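Local coordinates for hypothetical protein (PDB 2F46) that is probably a nonclassical, eukaryotic-like phosphatase that hydrolyses phosphate esters, at residues R84-H89 against C115-G120. Residues are numbered along the deposited sequence; the frame is centred on the assembly and turned at random. Where two conformers were deposited one is given.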
ATOM      1  N   ARG A  84       9.648 -10.266   1.562  1.00 15.32           N
ATOM      2  CA  ARG A  84      10.134 -11.639   1.488  1.00 19.38           C
ATOM      3  C   ARG A  84       9.017 -12.666   1.717  1.00 17.23           C
ATOM      4  O   ARG A  84       8.952 -13.670   0.983  1.00 22.66           O
ATOM      5  CB  ARG A  84      11.246 -11.836   2.537  1.00 20.05           C
ATOM      6  CG  ARG A  84      11.544 -13.311   2.878  1.00 26.41           C
ATOM      7  CD  ARG A  84      12.757 -13.499   3.810  1.00 27.41           C
ATOM      8  NE  ARG A  84      13.349 -14.839   3.653  1.00 30.97           N
ATOM      9  CZ  ARG A  84      14.073 -15.214   2.602  1.00 30.42           C
ATOM     10  NH1 ARG A  84      14.295 -14.366   1.608  1.00 32.41           N
ATOM     11  NH2 ARG A  84      14.568 -16.448   2.539  1.00 39.20           N
ATOM     12  N   ASP A  85       8.167 -12.425   2.697  1.00 15.69           N
ATOM     13  CA  ASP A  85       7.217 -13.452   3.162  1.00 17.86           C
ATOM     14  C   ASP A  85       5.825 -13.345   2.564  1.00 18.43           C
ATOM     15  O   ASP A  85       4.946 -14.145   2.902  1.00 20.72           O
ATOM     16  CB  ASP A  85       7.117 -13.464   4.681  1.00 20.18           C
ATOM     17  N   ILE A  86       5.604 -12.398   1.649  1.00 14.92           N
ATOM     18  CA  ILE A  86       4.284 -12.240   1.042  1.00 14.64           C
ATOM     19  C   ILE A  86       3.876 -13.554   0.362  1.00 16.55           C
ATOM     20  O   ILE A  86       4.634 -14.095  -0.463  1.00 17.41           O
ATOM     21  CB  ILE A  86       4.284 -11.107  -0.004  1.00 12.22           C
ATOM     22  CG1 ILE A  86       4.313  -9.762   0.706  1.00 11.00           C
ATOM     23  CG2 ILE A  86       3.042 -11.193  -0.901  1.00 16.41           C
ATOM     24  CD1 ILE A  86       4.544  -8.594  -0.249  1.00 11.03           C
ATOM     25  N   GLN A  87       2.686 -14.041   0.727  1.00 17.22           N
ATOM     26  CA  GLN A  87       2.129 -15.252   0.174  1.00 20.59           C
ATOM     27  C   GLN A  87       0.774 -14.940  -0.415  1.00 22.01           C
ATOM     28  O   GLN A  87       0.259 -13.826  -0.308  1.00 17.28           O
ATOM     29  CB  GLN A  87       1.996 -16.305   1.265  1.00 22.05           C
ATOM     30  CG  GLN A  87       3.303 -16.803   1.801  1.00 26.67           C
ATOM     31  CD  GLN A  87       3.123 -17.959   2.740  1.00 38.04           C
ATOM     32  OE1 GLN A  87       2.896 -17.782   3.947  1.00 45.21           O
ATOM     33  NE2 GLN A  87       3.217 -19.162   2.197  1.00 40.90           N
ATOM     34  N   LYS A  88       0.204 -15.954  -1.062  1.00 22.48           N
ATOM     35  CA  LYS A  88      -1.114 -15.843  -1.670  1.00 24.26           C
ATOM     36  C   LYS A  88      -2.179 -15.306  -0.714  1.00 14.54           C
ATOM     37  O   LYS A  88      -2.958 -14.435  -1.162  1.00 21.39           O
ATOM     38  CB  LYS A  88      -1.552 -17.202  -2.226  1.00 28.32           C
ATOM     39  N   HIS A  89      -2.187 -15.787   0.530  1.00 19.83           N
ATOM     40  CA  HIS A  89      -3.161 -15.331   1.551  1.00 20.15           C
ATOM     41  C   HIS A  89      -3.077 -13.800   1.717  1.00 19.95           C
ATOM     42  O   HIS A  89      -4.099 -13.122   1.764  1.00 18.50           O
ATOM     43  CB  HIS A  89      -3.093 -16.119   2.894  1.00 21.43           C
ATOM     44  CG  HIS A  89      -1.954 -15.807   3.821  1.00 20.45           C
ATOM     45  ND1 HIS A  89      -0.798 -16.552   3.828  1.00 20.81           N
ATOM     46  CD2 HIS A  89      -1.862 -14.985   4.891  1.00 25.97           C
ATOM     47  CE1 HIS A  89      -0.000 -16.129   4.787  1.00 31.39           C
ATOM     48  NE2 HIS A  89      -0.621 -15.179   5.455  1.00 27.66           N
ATOM     49  N   CYS A 115       3.085  -2.647  -0.535  0.70  6.88           N
ATOM     50  CA  CYS A 115       1.769  -2.320  -1.083  0.70  5.57           C
ATOM     51  C   CYS A 115       1.745  -2.629  -2.588  0.70  5.47           C
ATOM     52  O   CYS A 115       0.848  -3.301  -3.126  0.70  5.86           O
ATOM     53  CB  CYS A 115       1.415  -0.860  -0.803  0.70  7.22           C
ATOM     54  SG  CYS A 115       1.826  -0.296   0.905  0.70  6.15           S
ATOM     55  N   SER A 116       2.803  -2.157  -3.251  0.80  8.04           N
ATOM     56  CA  SER A 116       2.889  -2.301  -4.691  0.80  6.05           C
ATOM     57  C   SER A 116       3.002  -3.769  -5.083  0.80  8.29           C
ATOM     58  O   SER A 116       2.476  -4.204  -6.114  0.80  8.95           O
ATOM     59  CB  SER A 116       4.043  -1.467  -5.234  0.80  7.06           C
ATOM     60  OG  SER A 116       3.894  -0.096  -4.926  0.80 10.17           O
ATOM     61  N   LEU A 117       3.682  -4.564  -4.270  1.00  8.12           N
ATOM     62  CA  LEU A 117       3.752  -6.003  -4.531  1.00  9.05           C
ATOM     63  C   LEU A 117       2.422  -6.711  -4.286  1.00  8.55           C
ATOM     64  O   LEU A 117       2.026  -7.610  -5.058  1.00 10.69           O
ATOM     65  CB  LEU A 117       4.809  -6.647  -3.675  1.00 10.49           C
ATOM     66  CG  LEU A 117       6.239  -6.426  -4.092  1.00  9.14           C
ATOM     67  CD1 LEU A 117       7.171  -6.934  -3.049  1.00 12.35           C
ATOM     68  CD2 LEU A 117       6.546  -7.135  -5.382  1.00 10.52           C
ATOM     69  N   LEU A 118       1.726  -6.381  -3.218  1.00  8.48           N
ATOM     70  CA  LEU A 118       0.434  -7.000  -2.971  1.00  9.73           C
ATOM     71  C   LEU A 118      -0.516  -6.716  -4.142  1.00 11.01           C
ATOM     72  O   LEU A 118      -1.232  -7.625  -4.608  1.00 12.17           O
ATOM     73  CB  LEU A 118      -0.146  -6.514  -1.641  1.00  8.98           C
ATOM     74  CG  LEU A 118       0.627  -7.026  -0.417  1.00  7.78           C
ATOM     75  CD1 LEU A 118       0.229  -6.218   0.796  1.00 10.36           C
ATOM     76  CD2 LEU A 118       0.380  -8.519  -0.166  1.00  7.69           C
ATOM     77  N   TRP A 119      -0.527  -5.467  -4.607  1.00  8.78           N
ATOM     78  CA  TRP A 119      -1.292  -5.043  -5.790  1.00  8.57           C
ATOM     79  C   TRP A 119      -0.802  -5.807  -6.998  1.00 12.12           C
ATOM     80  O   TRP A 119      -1.576  -6.448  -7.730  1.00 12.58           O
ATOM     81  CB  TRP A 119      -1.136  -3.541  -6.001  1.00 10.02           C
ATOM     82  CG  TRP A 119      -1.749  -3.005  -7.209  1.00 10.27           C
ATOM     83  CD1 TRP A 119      -3.031  -2.573  -7.345  1.00 13.94           C
ATOM     84  CD2 TRP A 119      -1.106  -2.777  -8.446  1.00 11.37           C
ATOM     85  NE1 TRP A 119      -3.239  -2.146  -8.644  1.00 14.77           N
ATOM     86  CE2 TRP A 119      -2.066  -2.257  -9.335  1.00 14.94           C
ATOM     87  CE3 TRP A 119       0.200  -2.999  -8.905  1.00 12.68           C
ATOM     88  CZ2 TRP A 119      -1.765  -1.920 -10.639  1.00 16.30           C
ATOM     89  CZ3 TRP A 119       0.504  -2.645 -10.208  1.00 12.45           C
ATOM     90  CH2 TRP A 119      -0.482  -2.151 -11.066  1.00 14.89           C
ATOM     91  N   GLY A 120       0.506  -5.821  -7.186  1.00  9.70           N
ATOM     92  CA  GLY A 120       1.103  -6.358  -8.421  1.00 11.43           C
ATOM     93  C   GLY A 120       0.964  -7.856  -8.572  1.00 13.76           C
ATOM     94  O   GLY A 120       0.758  -8.338  -9.674  1.00 15.43           O
TER
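Ile86 and Leu118 mark the closest approach of the two backbones, their CA atoms 7.6 Å apart, and no hydrogen bond crosses between 84-89 and 115-120. Residues 115-120 are regular helix, with Trp119 N hydrogen-bonded to Cys115 O and Gly120 N to Ser116 O. After a turn-like Arg84 and Asp85 the chain opens out at Ile86 (psi 127°) and Gln87, and becomes helical at Lys88; Gln87 occupies the N-cap position, and its backbone N is hydrogen-bonded to Asp90 OD2.

Ile86 reaches to the flank of helix 113-125, where Leu117 and Leu118 receive it, and both of its branches take part. CG1 lies anti to the carbonyl carbon (chi1 -74°), and the nearly straight chain beyond it (chi2 171°) carries CD1 to the helix, 3.9 Å from Leu117 CB; the Leu117 CD1 methyl lies a little farther from the same CD1. The other branch, CG2, meets Leu118 CD2 at 3.8 Å, and that methyl also comes within 4.2 Å of Ile86 CD1. Leu118 CD2 thus touches both ends of the forked isoleucine, while Leu117 offers mainly its CB. The bond from CA to CB of Leu118 does not aim at Ile86; the outer part of the side chain closes the distance.

All three side chains are buried. Ile86 also packs on Val91, Leu118 on Asp90 and Phe94, and Leu117 on Phe147. This apolar packing ties the start of helix 88-99 to helix 113-125, which follows strand 105-108 and a short loop, an order consistent with the strand, phosphate-binding loop and helix of cysteine-based phosphatases.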